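Local coordinates for Udp-n-acetylglucosamine pyrophosphorylase (Trypanosoma brucei, PDB 4BQH), which probably catalyses the formation of UDP-N-acetylglucosamine and diphosphate from N-acetylglucosamine 1-phosphate and UTP, at residues D21-A26 with G221-E226; L58-E63 with S376-H381. All coordinates share one frame; numbering follows the deposited sequence.

Contact 1: residues D21-A26 with G221-E226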
loop_
_atom_site.group_PDB
_atom_site.type_symbol
_atom_site.label_atom_id
_atom_site.label_comp_id
_atom_site.label_asym_id
_atom_site.label_seq_id
_atom_site.Cartn_x
_atom_site.Cartn_y
_atom_site.Cartn_z
ATOM N N ASP A 21 -33.502 -8.886 -8.346
ATOM C CA ASP A 21 -34.798 -8.420 -7.843
ATOM C C ASP A 21 -35.114 -8.802 -6.397
ATOM O O ASP A 21 -35.928 -8.137 -5.746
ATOM C CB ASP A 21 -35.919 -8.867 -8.780
ATOM C CG ASP A 21 -35.955 -8.075 -10.066
ATOM O OD1 ASP A 21 -35.253 -7.041 -10.194
ATOM O OD2 ASP A 21 -36.718 -8.492 -10.970
ATOM N N HIS A 22 -34.482 -9.860 -5.886
ATOM C CA HIS A 22 -34.671 -10.246 -4.480
ATOM C C HIS A 22 -34.184 -9.171 -3.519
ATOM O O HIS A 22 -34.749 -8.987 -2.442
ATOM C CB HIS A 22 -34.045 -11.610 -4.199
ATOM C CG HIS A 22 -32.546 -11.655 -4.427
ATOM N ND1 HIS A 22 -31.989 -11.473 -5.647
ATOM C CD2 HIS A 22 -31.485 -11.848 -3.530
ATOM C CE1 HIS A 22 -30.641 -11.550 -5.536
ATOM N NE2 HIS A 22 -30.338 -11.788 -4.244
ATOM N N ILE A 23 -33.155 -8.417 -3.916
ATOM C CA ILE A 23 -32.674 -7.296 -3.107
ATOM C C ILE A 23 -33.650 -6.120 -3.196
ATOM O O ILE A 23 -33.927 -5.450 -2.206
ATOM C CB ILE A 23 -31.269 -6.849 -3.560
ATOM C CG1 ILE A 23 -30.303 -8.050 -3.491
ATOM C CG2 ILE A 23 -30.760 -5.682 -2.726
ATOM C CD1 ILE A 23 -28.867 -7.686 -3.762
ATOM N N LEU A 24 -34.141 -5.860 -4.405
ATOM C CA LEU A 24 -35.077 -4.772 -4.643
ATOM C C LEU A 24 -36.307 -5.011 -3.781
ATOM O O LEU A 24 -36.773 -4.103 -3.107
ATOM C CB LEU A 24 -35.441 -4.704 -6.130
ATOM C CG LEU A 24 -36.258 -3.513 -6.616
ATOM C CD1 LEU A 24 -35.578 -2.195 -6.268
ATOM C CD2 LEU A 24 -36.467 -3.650 -8.115
ATOM N N THR A 25 -36.765 -6.260 -3.754
ATOM C CA THR A 25 -37.897 -6.710 -2.916
ATOM C C THR A 25 -37.672 -6.420 -1.434
ATOM O O THR A 25 -38.553 -5.853 -0.753
ATOM C CB THR A 25 -38.140 -8.224 -3.126
ATOM O OG1 THR A 25 -38.604 -8.432 -4.460
ATOM C CG2 THR A 25 -39.178 -8.794 -2.145
ATOM N N ALA A 26 -36.499 -6.807 -0.932
ATOM C CA ALA A 26 -36.133 -6.512 0.444
ATOM C C ALA A 26 -36.187 -4.992 0.700
ATOM O O ALA A 26 -36.812 -4.551 1.665
ATOM C CB ALA A 26 -34.774 -7.108 0.779
ATOM N N GLY A 221 -26.363 -16.766 -10.333
ATOM C CA GLY A 221 -25.877 -15.378 -10.396
ATOM C C GLY A 221 -26.546 -14.399 -9.430
ATOM O O GLY A 221 -26.310 -13.178 -9.512
ATOM N N ARG A 222 -27.355 -14.915 -8.504
ATOM C CA ARG A 222 -27.967 -14.080 -7.472
ATOM C C ARG A 222 -26.966 -13.666 -6.410
ATOM O O ARG A 222 -26.194 -14.480 -5.928
ATOM C CB ARG A 222 -29.116 -14.808 -6.767
ATOM C CG ARG A 222 -30.370 -14.946 -7.617
ATOM C CD ARG A 222 -31.432 -15.696 -6.824
ATOM N NE ARG A 222 -32.405 -16.332 -7.714
ATOM C CZ ARG A 222 -33.029 -17.482 -7.453
ATOM N NH1 ARG A 222 -32.785 -18.147 -6.327
ATOM N NH2 ARG A 222 -33.896 -17.976 -8.326
ATOM N N ILE A 223 -27.035 -12.407 -6.009
ATOM C CA ILE A 223 -26.287 -11.948 -4.847
ATOM C C ILE A 223 -26.781 -12.721 -3.625
ATOM O O ILE A 223 -28.007 -12.864 -3.410
ATOM C CB ILE A 223 -26.423 -10.424 -4.643
ATOM C CG1 ILE A 223 -25.652 -9.691 -5.751
ATOM C CG2 ILE A 223 -25.859 -9.988 -3.294
ATOM C CD1 ILE A 223 -25.853 -8.182 -5.798
ATOM N N ILE A 224 -25.836 -13.222 -2.834
ATOM C CA ILE A 224 -26.180 -13.958 -1.630
ATOM C C ILE A 224 -26.521 -12.970 -0.515
ATOM O O ILE A 224 -25.893 -11.924 -0.395
ATOM C CB ILE A 224 -25.021 -14.871 -1.203
ATOM C CG1 ILE A 224 -24.771 -15.955 -2.267
ATOM C CG2 ILE A 224 -25.295 -15.498 0.178
ATOM C CD1 ILE A 224 -23.406 -16.617 -2.178
ATOM N N MET A 225 -27.548 -13.299 0.277
ATOM C CA MET A 225 -27.899 -12.530 1.462
ATOM C C MET A 225 -27.234 -13.125 2.697
ATOM O O MET A 225 -27.353 -14.336 2.947
ATOM C CB MET A 225 -29.433 -12.521 1.661
ATOM C CG MET A 225 -30.243 -12.008 0.472
ATOM S SD MET A 225 -29.841 -10.290 0.107
ATOM C CE MET A 225 -30.628 -9.452 1.498
ATOM N N GLU A 226 -26.517 -12.295 3.453
ATOM C CA GLU A 226 -25.997 -12.716 4.752
ATOM C C GLU A 226 -27.177 -12.900 5.729
ATOM O O GLU A 226 -27.228 -13.867 6.513
ATOM C CB GLU A 226 -25.012 -11.692 5.292
ATOM C CG GLU A 226 -24.310 -12.137 6.571
ATOM C CD GLU A 226 -23.177 -11.218 6.994
ATOM O OE1 GLU A 226 -22.886 -10.224 6.291
ATOM O OE2 GLU A 226 -22.566 -11.501 8.044
#
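H22, in the first turn of helix 21-29, carries the one hydrogen bond of this contact. Its NE2 donates to I223 O at 2.7 Å, with an N-H...O angle of 153°. The bond reaches a lone pair in the carbonyl plane, though I223 O is tilted slightly out of the imidazole plane. CB of H22 points toward segment 221-226, and CG stands between the backbone N and the carbonyl carbon (chi1 61°). R222 CD lies over one face of the ring and I23 CG1 stands above the other, offset toward the rim. R222 CB is 3.8 Å from H22 CE1. M225 CG sits near the ring plane, 4.2 Å from H22 CD2. I23 comes next and adds the apolar part. Its CD1 touches CB, CG2 and CD1 of I223, the closest being CD1 at 3.7 Å, and the two side chains cross at about a right angle. The M225 chain bends at chi2 and chi3, and SD comes within 4.3 Å of I23 CG1. I23, I223 and M225 all pack on I231 of strand 230-234, the middle strand of a three-stranded antiparallel sheet. I23 also touches L15 of helix 7-15 and I42 of helix 32-44, joining the N-terminal helices to this sheet.

Contact 2: residues L58-E63 with S376-H381; sequences LRESLE and SFTQYH. With 9VU ((3S)-3-[2-(1,3-benzodioxol-5-yl)-2-oxidanylidene-ethyl]-4-bromanyl-5-methyl-3-oxidanyl-1H-indol-2-one), chain C.
The backbones of helix 51-64 and the loop 376-381 come closest at S61 and Y380, whose CA atoms are 5.3 Å apart, in an enzyme of the UDPGP type 1 family, which belongs to the GT-A clan. The loop follows helix 364-374 and leads into strand 381-387. It makes an inverse gamma turn centred on Q379.

E60 holds the loop by its carboxylate. T378 OG1 donates to E60 OE1 at 2.7 Å, and this hydroxyl comes from well above the carboxylate plane. CG of E60 is anti to the backbone N (chi1 168°) and lies 3.5 Å from T378 O. The side chains of E60 and T378 cross at about a right angle. The other carboxylate oxygen faces Q379: NE2 donates weakly to E60 OE2 at 3.4 Å. Amide and carboxylate planes are turned 55° apart. Water 1 bridges the same pair, donating to E60 OE2 and accepting a weak bond from Q379 NE2. The amide oxygen, Q379 OE1, accepts a hydrogen bond from R408 NH2.

At the next residue, S61 OG is hydrogen-bonded to V57 O in its own helix. It also accepts a weak bond from Y380 N at 3.1 Å. Water 2 donates to both S61 O and Y380 O and so bridges the two backbones.

Y380 is part of the pocket of 9VU, an allosteric inhibitor. Y380 CB lies 3.3 Å from S61 OG, and the ring extends from there to the ligand. This ring meets F54 with planes at about 75°. The Y380 ring and hydroxyl lie close to the benzodioxole: Y380 CE2 is 3.7 Å from the dioxole oxygen OAY, and Y380 OH is 3.3 Å from ring carbon CAV of 9VU.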
loop_
_atom_site.group_PDB
_atom_site.type_symbol
_atom_site.label_atom_id
_atom_site.label_comp_id
_atom_site.label_asym_id
_atom_site.label_seq_id
_atom_site.Cartn_x
_atom_site.Cartn_y
_atom_site.Cartn_z
ATOM N N LEU A 58 -19.212 -10.987 -12.974
ATOM C CA LEU A 58 -19.312 -12.364 -12.479
ATOM C C LEU A 58 -19.239 -13.340 -13.641
ATOM O O LEU A 58 -18.494 -14.323 -13.604
ATOM C CB LEU A 58 -20.623 -12.597 -11.728
ATOM C CG LEU A 58 -20.857 -14.046 -11.251
ATOM C CD1 LEU A 58 -19.849 -14.403 -10.162
ATOM C CD2 LEU A 58 -22.290 -14.170 -10.733
ATOM N N ARG A 59 -19.995 -13.046 -14.693
ATOM C CA ARG A 59 -20.078 -13.962 -15.818
ATOM C C ARG A 59 -18.708 -14.194 -16.461
ATOM O O ARG A 59 -18.305 -15.350 -16.686
ATOM C CB ARG A 59 -21.053 -13.416 -16.844
ATOM C CG ARG A 59 -21.386 -14.398 -17.944
ATOM C CD ARG A 59 -22.269 -13.708 -18.950
ATOM N NE ARG A 59 -22.614 -14.579 -20.065
ATOM C CZ ARG A 59 -23.498 -14.231 -20.991
ATOM N NH1 ARG A 59 -24.082 -13.043 -20.907
ATOM N NH2 ARG A 59 -23.787 -15.062 -21.983
ATOM N N GLU A 60 -17.998 -13.104 -16.739
ATOM C CA GLU A 60 -16.700 -13.169 -17.391
ATOM C C GLU A 60 -15.646 -13.775 -16.478
ATOM O O GLU A 60 -14.858 -14.639 -16.903
ATOM C CB GLU A 60 -16.241 -11.791 -17.873
ATOM C CG GLU A 60 -14.773 -11.791 -18.296
ATOM C CD GLU A 60 -14.501 -11.169 -19.657
ATOM O OE1 GLU A 60 -15.297 -10.328 -20.115
ATOM O OE2 GLU A 60 -13.464 -11.509 -20.268
ATOM N N SER A 61 -15.647 -13.336 -15.218
ATOM C CA SER A 61 -14.660 -13.839 -14.254
ATOM C C SER A 61 -14.794 -15.349 -14.053
ATOM O O SER A 61 -13.794 -16.036 -13.891
ATOM C CB SER A 61 -14.735 -13.095 -12.926
ATOM O OG SER A 61 -14.586 -11.699 -13.138
ATOM N N LEU A 62 -16.020 -15.862 -14.064
ATOM C CA LEU A 62 -16.225 -17.306 -13.995
ATOM C C LEU A 62 -15.651 -18.017 -15.219
ATOM O O LEU A 62 -14.995 -19.047 -15.062
ATOM C CB LEU A 62 -17.704 -17.678 -13.809
ATOM C CG LEU A 62 -18.275 -17.461 -12.394
ATOM C CD1 LEU A 62 -19.793 -17.617 -12.390
ATOM C CD2 LEU A 62 -17.623 -18.351 -11.341
ATOM N N GLU A 63 -15.895 -17.477 -16.415
ATOM C CA GLU A 63 -15.337 -18.050 -17.672
ATOM C C GLU A 63 -13.808 -18.153 -17.674
ATOM O O GLU A 63 -13.242 -19.189 -18.049
ATOM C CB GLU A 63 -15.775 -17.235 -18.882
ATOM C CG GLU A 63 -17.232 -17.399 -19.239
ATOM C CD GLU A 63 -17.578 -18.839 -19.532
ATOM O OE1 GLU A 63 -17.025 -19.398 -20.511
ATOM O OE2 GLU A 63 -18.394 -19.404 -18.772
ATOM N N SER A 376 -15.515 -0.368 -17.281
ATOM C CA SER A 376 -16.021 -1.392 -18.210
ATOM C C SER A 376 -15.216 -2.674 -18.162
ATOM O O SER A 376 -15.409 -3.570 -18.983
ATOM C CB SER A 376 -16.098 -0.837 -19.636
ATOM O OG SER A 376 -14.802 -0.562 -20.171
ATOM N N PHE A 377 -14.336 -2.788 -17.174
ATOM C CA PHE A 377 -13.400 -3.906 -17.093
ATOM C C PHE A 377 -14.099 -5.055 -16.376
ATOM O O PHE A 377 -14.744 -4.834 -15.340
ATOM C CB PHE A 377 -12.178 -3.436 -16.284
ATOM C CG PHE A 377 -11.177 -4.508 -15.984
ATOM C CD1 PHE A 377 -10.177 -4.818 -16.896
ATOM C CD2 PHE A 377 -11.183 -5.140 -14.747
ATOM C CE1 PHE A 377 -9.217 -5.797 -16.602
ATOM C CE2 PHE A 377 -10.239 -6.127 -14.444
ATOM C CZ PHE A 377 -9.261 -6.450 -15.367
ATOM N N THR A 378 -13.951 -6.272 -16.900
ATOM C CA THR A 378 -14.718 -7.392 -16.358
ATOM C C THR A 378 -13.886 -8.594 -15.974
ATOM O O THR A 378 -14.456 -9.588 -15.531
ATOM C CB THR A 378 -15.796 -7.879 -17.357
ATOM O OG1 THR A 378 -15.167 -8.101 -18.613
ATOM C CG2 THR A 378 -16.897 -6.841 -17.517
ATOM N N GLN A 379 -12.561 -8.493 -16.107
ATOM C CA GLN A 379 -11.646 -9.621 -15.821
ATOM C C GLN A 379 -11.179 -9.665 -14.370
ATOM O O GLN A 379 -9.982 -9.541 -14.063
ATOM C CB GLN A 379 -10.477 -9.606 -16.818
ATOM C CG GLN A 379 -10.993 -9.743 -18.245
ATOM C CD GLN A 379 -9.901 -9.998 -19.270
ATOM O OE1 GLN A 379 -8.703 -9.885 -18.978
ATOM N NE2 GLN A 379 -10.312 -10.347 -20.489
ATOM N N TYR A 380 -12.133 -9.873 -13.470
ATOM C CA TYR A 380 -11.790 -9.986 -12.049
ATOM C C TYR A 380 -11.353 -11.409 -11.737
ATOM O O TYR A 380 -11.463 -12.315 -12.585
ATOM C CB TYR A 380 -12.998 -9.603 -11.170
ATOM C CG TYR A 380 -13.307 -8.122 -11.044
ATOM C CD1 TYR A 380 -13.477 -7.311 -12.177
ATOM C CD2 TYR A 380 -13.494 -7.540 -9.790
ATOM C CE1 TYR A 380 -13.816 -5.965 -12.062
ATOM C CE2 TYR A 380 -13.810 -6.195 -9.666
ATOM C CZ TYR A 380 -13.978 -5.414 -10.800
ATOM O OH TYR A 380 -14.313 -4.089 -10.693
ATOM N N HIS A 381 -10.863 -11.599 -10.514
ATOM C CA HIS A 381 -10.422 -12.898 -10.034
ATOM C C HIS A 381 -11.522 -13.510 -9.197
ATOM O O HIS A 381 -11.881 -12.977 -8.137
ATOM C CB HIS A 381 -9.166 -12.717 -9.193
ATOM C CG HIS A 381 -7.995 -12.176 -9.964
ATOM N ND1 HIS A 381 -7.851 -10.857 -10.251
ATOM C CD2 HIS A 381 -6.879 -12.816 -10.486
ATOM C CE1 HIS A 381 -6.714 -10.665 -10.942
ATOM N NE2 HIS A 381 -6.109 -11.862 -11.088
HETATM O OAN 9VU C . -19.174 -0.859 -10.167
HETATM C CAH 9VU C . -18.391 0.107 -10.258
HETATM N NAG 9VU C . -18.748 1.377 -10.047
HETATM C CAC 9VU C . -17.667 2.176 -10.263
HETATM C CAB 9VU C . -17.585 3.508 -10.187
HETATM C CAA 9VU C . -16.405 4.215 -10.468
HETATM C CAF 9VU C . -15.283 3.473 -10.857
HETATM C CAJ 9VU C . -14.052 4.150 -11.160
HETATM C CAE 9VU C . -15.420 2.068 -10.924
HETATM BR BRA 9VU C . -13.857 1.095 -11.391
HETATM C CAD 9VU C . -16.588 1.431 -10.631
HETATM C CAI 9VU C . -17.022 0.058 -10.642
HETATM O OAL 9VU C . -17.007 -0.447 -11.980
HETATM C CAM 9VU C . -16.141 -0.938 -9.841
HETATM C CAO 9VU C . -16.178 -0.711 -8.316
HETATM O OAP 9VU C . -17.011 0.090 -7.867
HETATM C CAQ 9VU C . -15.289 -1.475 -7.502
HETATM C CAV 9VU C . -14.194 -2.168 -8.021
HETATM C CAU 9VU C . -13.376 -2.891 -7.235
HETATM O OAY 9VU C . -12.268 -3.608 -7.584
HETATM C CAX 9VU C . -12.050 -4.482 -6.443
HETATM O OAW 9VU C . -12.585 -3.733 -5.345
HETATM C CAT 9VU C . -13.557 -2.956 -5.916
HETATM C CAS 9VU C . -14.579 -2.302 -5.339
HETATM C CAR 9VU C . -15.456 -1.542 -6.113
HETATM O O HOH W 1 -12.581 -8.761 -20.948
HETATM O O HOH W 2 -11.482 -15.175 -12.434
#

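The centres of contact 1 and contact 2 are 20 Å apart, on the same side of the chain's centre. Their segments alternate along the sequence. They touch directly where G221 CA packs against L58 CD2 at 3.8 Å. Y216 is a second point in common, since both I223 of contact 1 and L58 of contact 2 lie on it. The two differ in their relation to the allosteric pocket. Contact 2 reaches the inhibitor through Y380. In contact 1, the side chain of I223 is about 11 Å from the bound 9VU. G48 O and D50 N, just ahead of helix 51-64, hydrogen-bond 9VU. That helix therefore lies beside the inhibitor pocket and also against segment 221-226.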